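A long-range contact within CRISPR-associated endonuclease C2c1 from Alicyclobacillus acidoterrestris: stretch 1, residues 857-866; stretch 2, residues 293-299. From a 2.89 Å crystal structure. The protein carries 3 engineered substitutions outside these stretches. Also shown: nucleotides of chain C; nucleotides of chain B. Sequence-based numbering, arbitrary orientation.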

# COMPACT_ATOMS: atom_id res chain seq x y z
N ASN A 857 -2.26 -7.31 -9.00
CA ASN A 857 -2.64 -7.30 -10.40
C ASN A 857 -3.52 -8.51 -10.66
O ASN A 857 -3.30 -9.58 -10.08
CB ASN A 857 -1.40 -7.31 -11.31
CG ASN A 857 -1.74 -6.98 -12.75
OD1 ASN A 857 -2.82 -6.49 -13.05
ND2 ASN A 857 -0.80 -7.26 -13.65
N ASN A 858 -4.52 -8.33 -11.52
CA ASN A 858 -5.44 -9.42 -11.81
C ASN A 858 -4.75 -10.58 -12.53
O ASN A 858 -5.23 -11.71 -12.46
CB ASN A 858 -6.62 -8.91 -12.64
CG ASN A 858 -7.74 -9.93 -12.74
OD1 ASN A 858 -7.89 -10.61 -13.76
ND2 ASN A 858 -8.53 -10.04 -11.68
N ASP A 859 -3.63 -10.32 -13.21
CA ASP A 859 -2.87 -11.42 -13.81
C ASP A 859 -2.28 -12.34 -12.74
O ASP A 859 -2.06 -13.53 -13.01
CB ASP A 859 -1.77 -10.88 -14.72
CG ASP A 859 -2.30 -10.12 -15.92
OD1 ASP A 859 -3.45 -10.39 -16.35
OD2 ASP A 859 -1.58 -9.24 -16.44
N ARG A 860 -2.01 -11.82 -11.55
CA ARG A 860 -1.48 -12.67 -10.49
C ARG A 860 -2.59 -13.54 -9.91
O ARG A 860 -3.74 -13.10 -9.83
CB ARG A 860 -0.84 -11.81 -9.39
CG ARG A 860 0.36 -11.01 -9.86
CD ARG A 860 1.01 -10.22 -8.73
NE ARG A 860 2.37 -9.85 -9.08
CZ ARG A 860 2.70 -8.78 -9.79
NH1 ARG A 860 1.76 -7.95 -10.22
NH2 ARG A 860 3.97 -8.53 -10.07
N PRO A 861 -2.29 -14.78 -9.50
CA PRO A 861 -3.30 -15.57 -8.82
C PRO A 861 -3.71 -14.90 -7.52
O PRO A 861 -2.92 -14.14 -6.93
CB PRO A 861 -2.59 -16.90 -8.57
CG PRO A 861 -1.15 -16.57 -8.58
CD PRO A 861 -1.03 -15.52 -9.64
N PRO A 862 -4.94 -15.13 -7.06
CA PRO A 862 -5.40 -14.42 -5.86
C PRO A 862 -4.56 -14.71 -4.63
O PRO A 862 -4.37 -13.81 -3.80
CB PRO A 862 -6.85 -14.91 -5.70
CG PRO A 862 -6.93 -16.17 -6.50
CD PRO A 862 -5.98 -16.00 -7.63
N SER A 863 -4.05 -15.93 -4.49
CA SER A 863 -3.21 -16.24 -3.33
C SER A 863 -1.93 -15.42 -3.33
O SER A 863 -1.40 -15.10 -2.26
CB SER A 863 -2.90 -17.73 -3.28
OG SER A 863 -2.15 -18.13 -4.41
N GLU A 864 -1.40 -15.08 -4.51
CA GLU A 864 -0.22 -14.23 -4.57
C GLU A 864 -0.58 -12.77 -4.32
O GLU A 864 0.17 -12.05 -3.66
CB GLU A 864 0.48 -14.37 -5.92
CG GLU A 864 1.76 -13.55 -6.00
CD GLU A 864 2.45 -13.66 -7.34
OE1 GLU A 864 1.91 -14.35 -8.23
OE2 GLU A 864 3.53 -13.06 -7.50
N ASN A 865 -1.72 -12.32 -4.86
CA ASN A 865 -2.21 -11.00 -4.51
C ASN A 865 -2.45 -10.89 -3.01
O ASN A 865 -2.07 -9.90 -2.39
CB ASN A 865 -3.48 -10.68 -5.30
CG ASN A 865 -3.19 -10.39 -6.77
OD1 ASN A 865 -2.20 -9.75 -7.11
ND2 ASN A 865 -4.06 -10.88 -7.65
N ASN A 866 -3.05 -11.92 -2.41
CA ASN A 866 -3.33 -11.88 -0.98
C ASN A 866 -2.06 -11.68 -0.17
O ASN A 866 -2.03 -10.86 0.76
CB ASN A 866 -4.06 -13.14 -0.53
CG ASN A 866 -4.58 -13.04 0.89
OD1 ASN A 866 -3.82 -13.21 1.85
ND2 ASN A 866 -5.87 -12.77 1.03
P DT C 4 -7.45 -17.86 -10.53
OP1 DT C 4 -6.70 -16.64 -10.91
OP2 DT C 4 -8.16 -17.89 -9.23
O5' DT C 4 -8.49 -18.23 -11.68
C5' DT C 4 -8.03 -18.40 -13.02
C4' DT C 4 -9.16 -18.85 -13.93
O4' DT C 4 -9.60 -20.17 -13.54
C3' DT C 4 -10.41 -17.99 -13.87
O3' DT C 4 -10.28 -16.88 -14.76
C2' DT C 4 -11.48 -18.96 -14.34
C1' DT C 4 -10.99 -20.29 -13.76
N1 DT C 4 -11.66 -20.66 -12.47
C2 DT C 4 -12.90 -21.24 -12.51
O2 DT C 4 -13.50 -21.47 -13.54
N3 DT C 4 -13.43 -21.53 -11.28
C4 DT C 4 -12.85 -21.32 -10.04
O4 DT C 4 -13.41 -21.62 -8.99
C5 DT C 4 -11.54 -20.71 -10.08
C7 DT C 4 -10.82 -20.43 -8.80
C6 DT C 4 -11.01 -20.42 -11.27
P G B 103 -7.32 -10.44 -6.28
OP1 G B 103 -6.98 -11.67 -7.03
OP2 G B 103 -8.74 -10.01 -6.21
O5' G B 103 -6.75 -10.61 -4.81
C5' G B 103 -7.36 -11.50 -3.90
C4' G B 103 -7.45 -10.89 -2.53
O4' G B 103 -7.81 -9.49 -2.63
C3' G B 103 -8.51 -11.49 -1.64
O3' G B 103 -8.05 -12.67 -1.03
C2' G B 103 -8.82 -10.37 -0.67
O2' G B 103 -7.82 -10.29 0.34
C1' G B 103 -8.68 -9.15 -1.57
N9 G B 103 -9.96 -8.72 -2.17
C8 G B 103 -10.19 -8.59 -3.51
N7 G B 103 -11.39 -8.18 -3.80
C5 G B 103 -12.00 -8.02 -2.56
C6 G B 103 -13.31 -7.58 -2.26
O6 G B 103 -14.21 -7.25 -3.04
N1 G B 103 -13.53 -7.55 -0.88
C2 G B 103 -12.59 -7.90 0.06
N2 G B 103 -12.99 -7.80 1.34
N3 G B 103 -11.36 -8.30 -0.21
C4 G B 103 -11.13 -8.34 -1.54
P A B 102 -6.35 -5.01 -10.56
OP1 A B 102 -5.61 -5.96 -11.42
OP2 A B 102 -7.64 -4.42 -11.02
O5' A B 102 -6.65 -5.71 -9.16
C5' A B 102 -5.80 -6.74 -8.69
C4' A B 102 -5.84 -6.89 -7.19
O4' A B 102 -6.20 -5.65 -6.53
C3' A B 102 -6.84 -7.88 -6.63
O3' A B 102 -6.45 -9.22 -6.85
C2' A B 102 -6.90 -7.46 -5.17
O2' A B 102 -5.75 -7.90 -4.48
C1' A B 102 -6.82 -5.93 -5.30
N9 A B 102 -8.16 -5.32 -5.28
C8 A B 102 -8.86 -4.76 -6.32
N7 A B 102 -10.05 -4.32 -5.98
C5 A B 102 -10.14 -4.62 -4.63
C6 A B 102 -11.16 -4.41 -3.69
N6 A B 102 -12.31 -3.83 -4.00
N1 A B 102 -10.95 -4.83 -2.42
C2 A B 102 -9.79 -5.42 -2.13
N3 A B 102 -8.75 -5.68 -2.94
C4 A B 102 -8.99 -5.24 -4.19
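Stretch 2, residues 293-299: TGRALRG

Stretch 2 is a short turn, with G294 to A296 in helical phi/psi and a type I beta turn from R295 to R298. It lies against the bend at the start of stretch 1, where another type I turn, N857 to R860, leads through P861, the N-cap, into the helix that begins at P862. The CA atoms come nearest at R295 and D859, 4.5 Å apart; from there the contact is made largely by two arginine side chains.

These arginines satisfy carbonyls that accept no backbone hydrogen bond within stretch 1. R295 NE donates to N858 O at 2.9 Å, and R295 NH2 donates to R860 O, also at 2.9 Å. R298 takes the carbonyl between them: its NE bonds to D859 O at 2.9 Å, and its NH1 adds a weak bond to the same D859 O at 3.3 Å. Arginine suits both places because its planar guanidinium offers several donors in different directions, so that one group can bind a backbone oxygen and a phosphate together. R295 NH2 thus also donates to OP1 of guanosine 103 of chain B at 2.7 Å, while R298 NH1 and NH2 reach OP1 of DT4 at 2.7 and 3.0 Å.

Proline fits beside these groups by packing without competing for their acceptors. P861 CA covers one face of the R298 guanidinium, 3.4 Å from NH1, and P862 CD lies over a face of R295, opposite N858 ND2. G294 allows close approach: its CA is 3.5 Å from D859 OD1, and a CB there would clash with that oxygen.

N865 pairs with the N857 backbone: N857 N donates to N865 OD1 at 3.1 Å, and N865 ND2 donates to N857 O at 2.9 Å. The same ND2 of N865 binds OP1 of guanosine 103 at 3.1 Å, so this phosphate oxygen accepts from both stretches.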

# COMPACT_ATOMS: atom_id res chain seq x y z
N THR A 293 -9.44 -12.75 -20.47
CA THR A 293 -8.52 -11.94 -19.68
C THR A 293 -7.21 -12.69 -19.47
O THR A 293 -7.09 -13.89 -19.72
CB THR A 293 -9.14 -11.59 -18.32
OG1 THR A 293 -9.25 -12.76 -17.51
CG2 THR A 293 -10.52 -10.99 -18.51
N GLY A 294 -6.20 -11.94 -19.01
CA GLY A 294 -4.90 -12.54 -18.76
C GLY A 294 -4.91 -13.54 -17.62
O GLY A 294 -4.10 -14.48 -17.61
N ARG A 295 -5.80 -13.36 -16.65
CA ARG A 295 -5.90 -14.29 -15.53
C ARG A 295 -6.30 -15.68 -16.00
O ARG A 295 -5.74 -16.68 -15.53
CB ARG A 295 -6.89 -13.75 -14.51
CG ARG A 295 -7.49 -14.78 -13.58
CD ARG A 295 -8.20 -14.10 -12.42
NE ARG A 295 -7.24 -13.49 -11.50
CZ ARG A 295 -7.53 -13.12 -10.26
NH1 ARG A 295 -8.75 -13.31 -9.78
NH2 ARG A 295 -6.60 -12.58 -9.49
N ALA A 296 -7.26 -15.77 -16.92
CA ALA A 296 -7.68 -17.07 -17.42
C ALA A 296 -6.61 -17.71 -18.29
O ALA A 296 -6.51 -18.94 -18.35
CB ALA A 296 -8.99 -16.94 -18.19
N LEU A 297 -5.79 -16.90 -18.96
CA LEU A 297 -4.70 -17.40 -19.79
C LEU A 297 -3.41 -17.61 -19.01
O LEU A 297 -2.34 -17.70 -19.63
CB LEU A 297 -4.45 -16.44 -20.96
CG LEU A 297 -5.50 -16.40 -22.07
CD1 LEU A 297 -5.18 -15.29 -23.04
CD2 LEU A 297 -5.54 -17.74 -22.78
N ARG A 298 -3.47 -17.68 -17.69
CA ARG A 298 -2.26 -17.84 -16.90
C ARG A 298 -1.60 -19.17 -17.23
O ARG A 298 -2.24 -20.23 -17.20
CB ARG A 298 -2.56 -17.75 -15.40
CG ARG A 298 -1.31 -17.52 -14.56
CD ARG A 298 -1.61 -17.49 -13.07
NE ARG A 298 -2.51 -16.40 -12.71
CZ ARG A 298 -3.76 -16.58 -12.30
NH1 ARG A 298 -4.52 -15.53 -12.00
NH2 ARG A 298 -4.26 -17.80 -12.19
N GLY A 299 -0.31 -19.12 -17.56
CA GLY A 299 0.40 -20.32 -17.97
C GLY A 299 0.02 -20.83 -19.34
O GLY A 299 0.20 -22.02 -19.62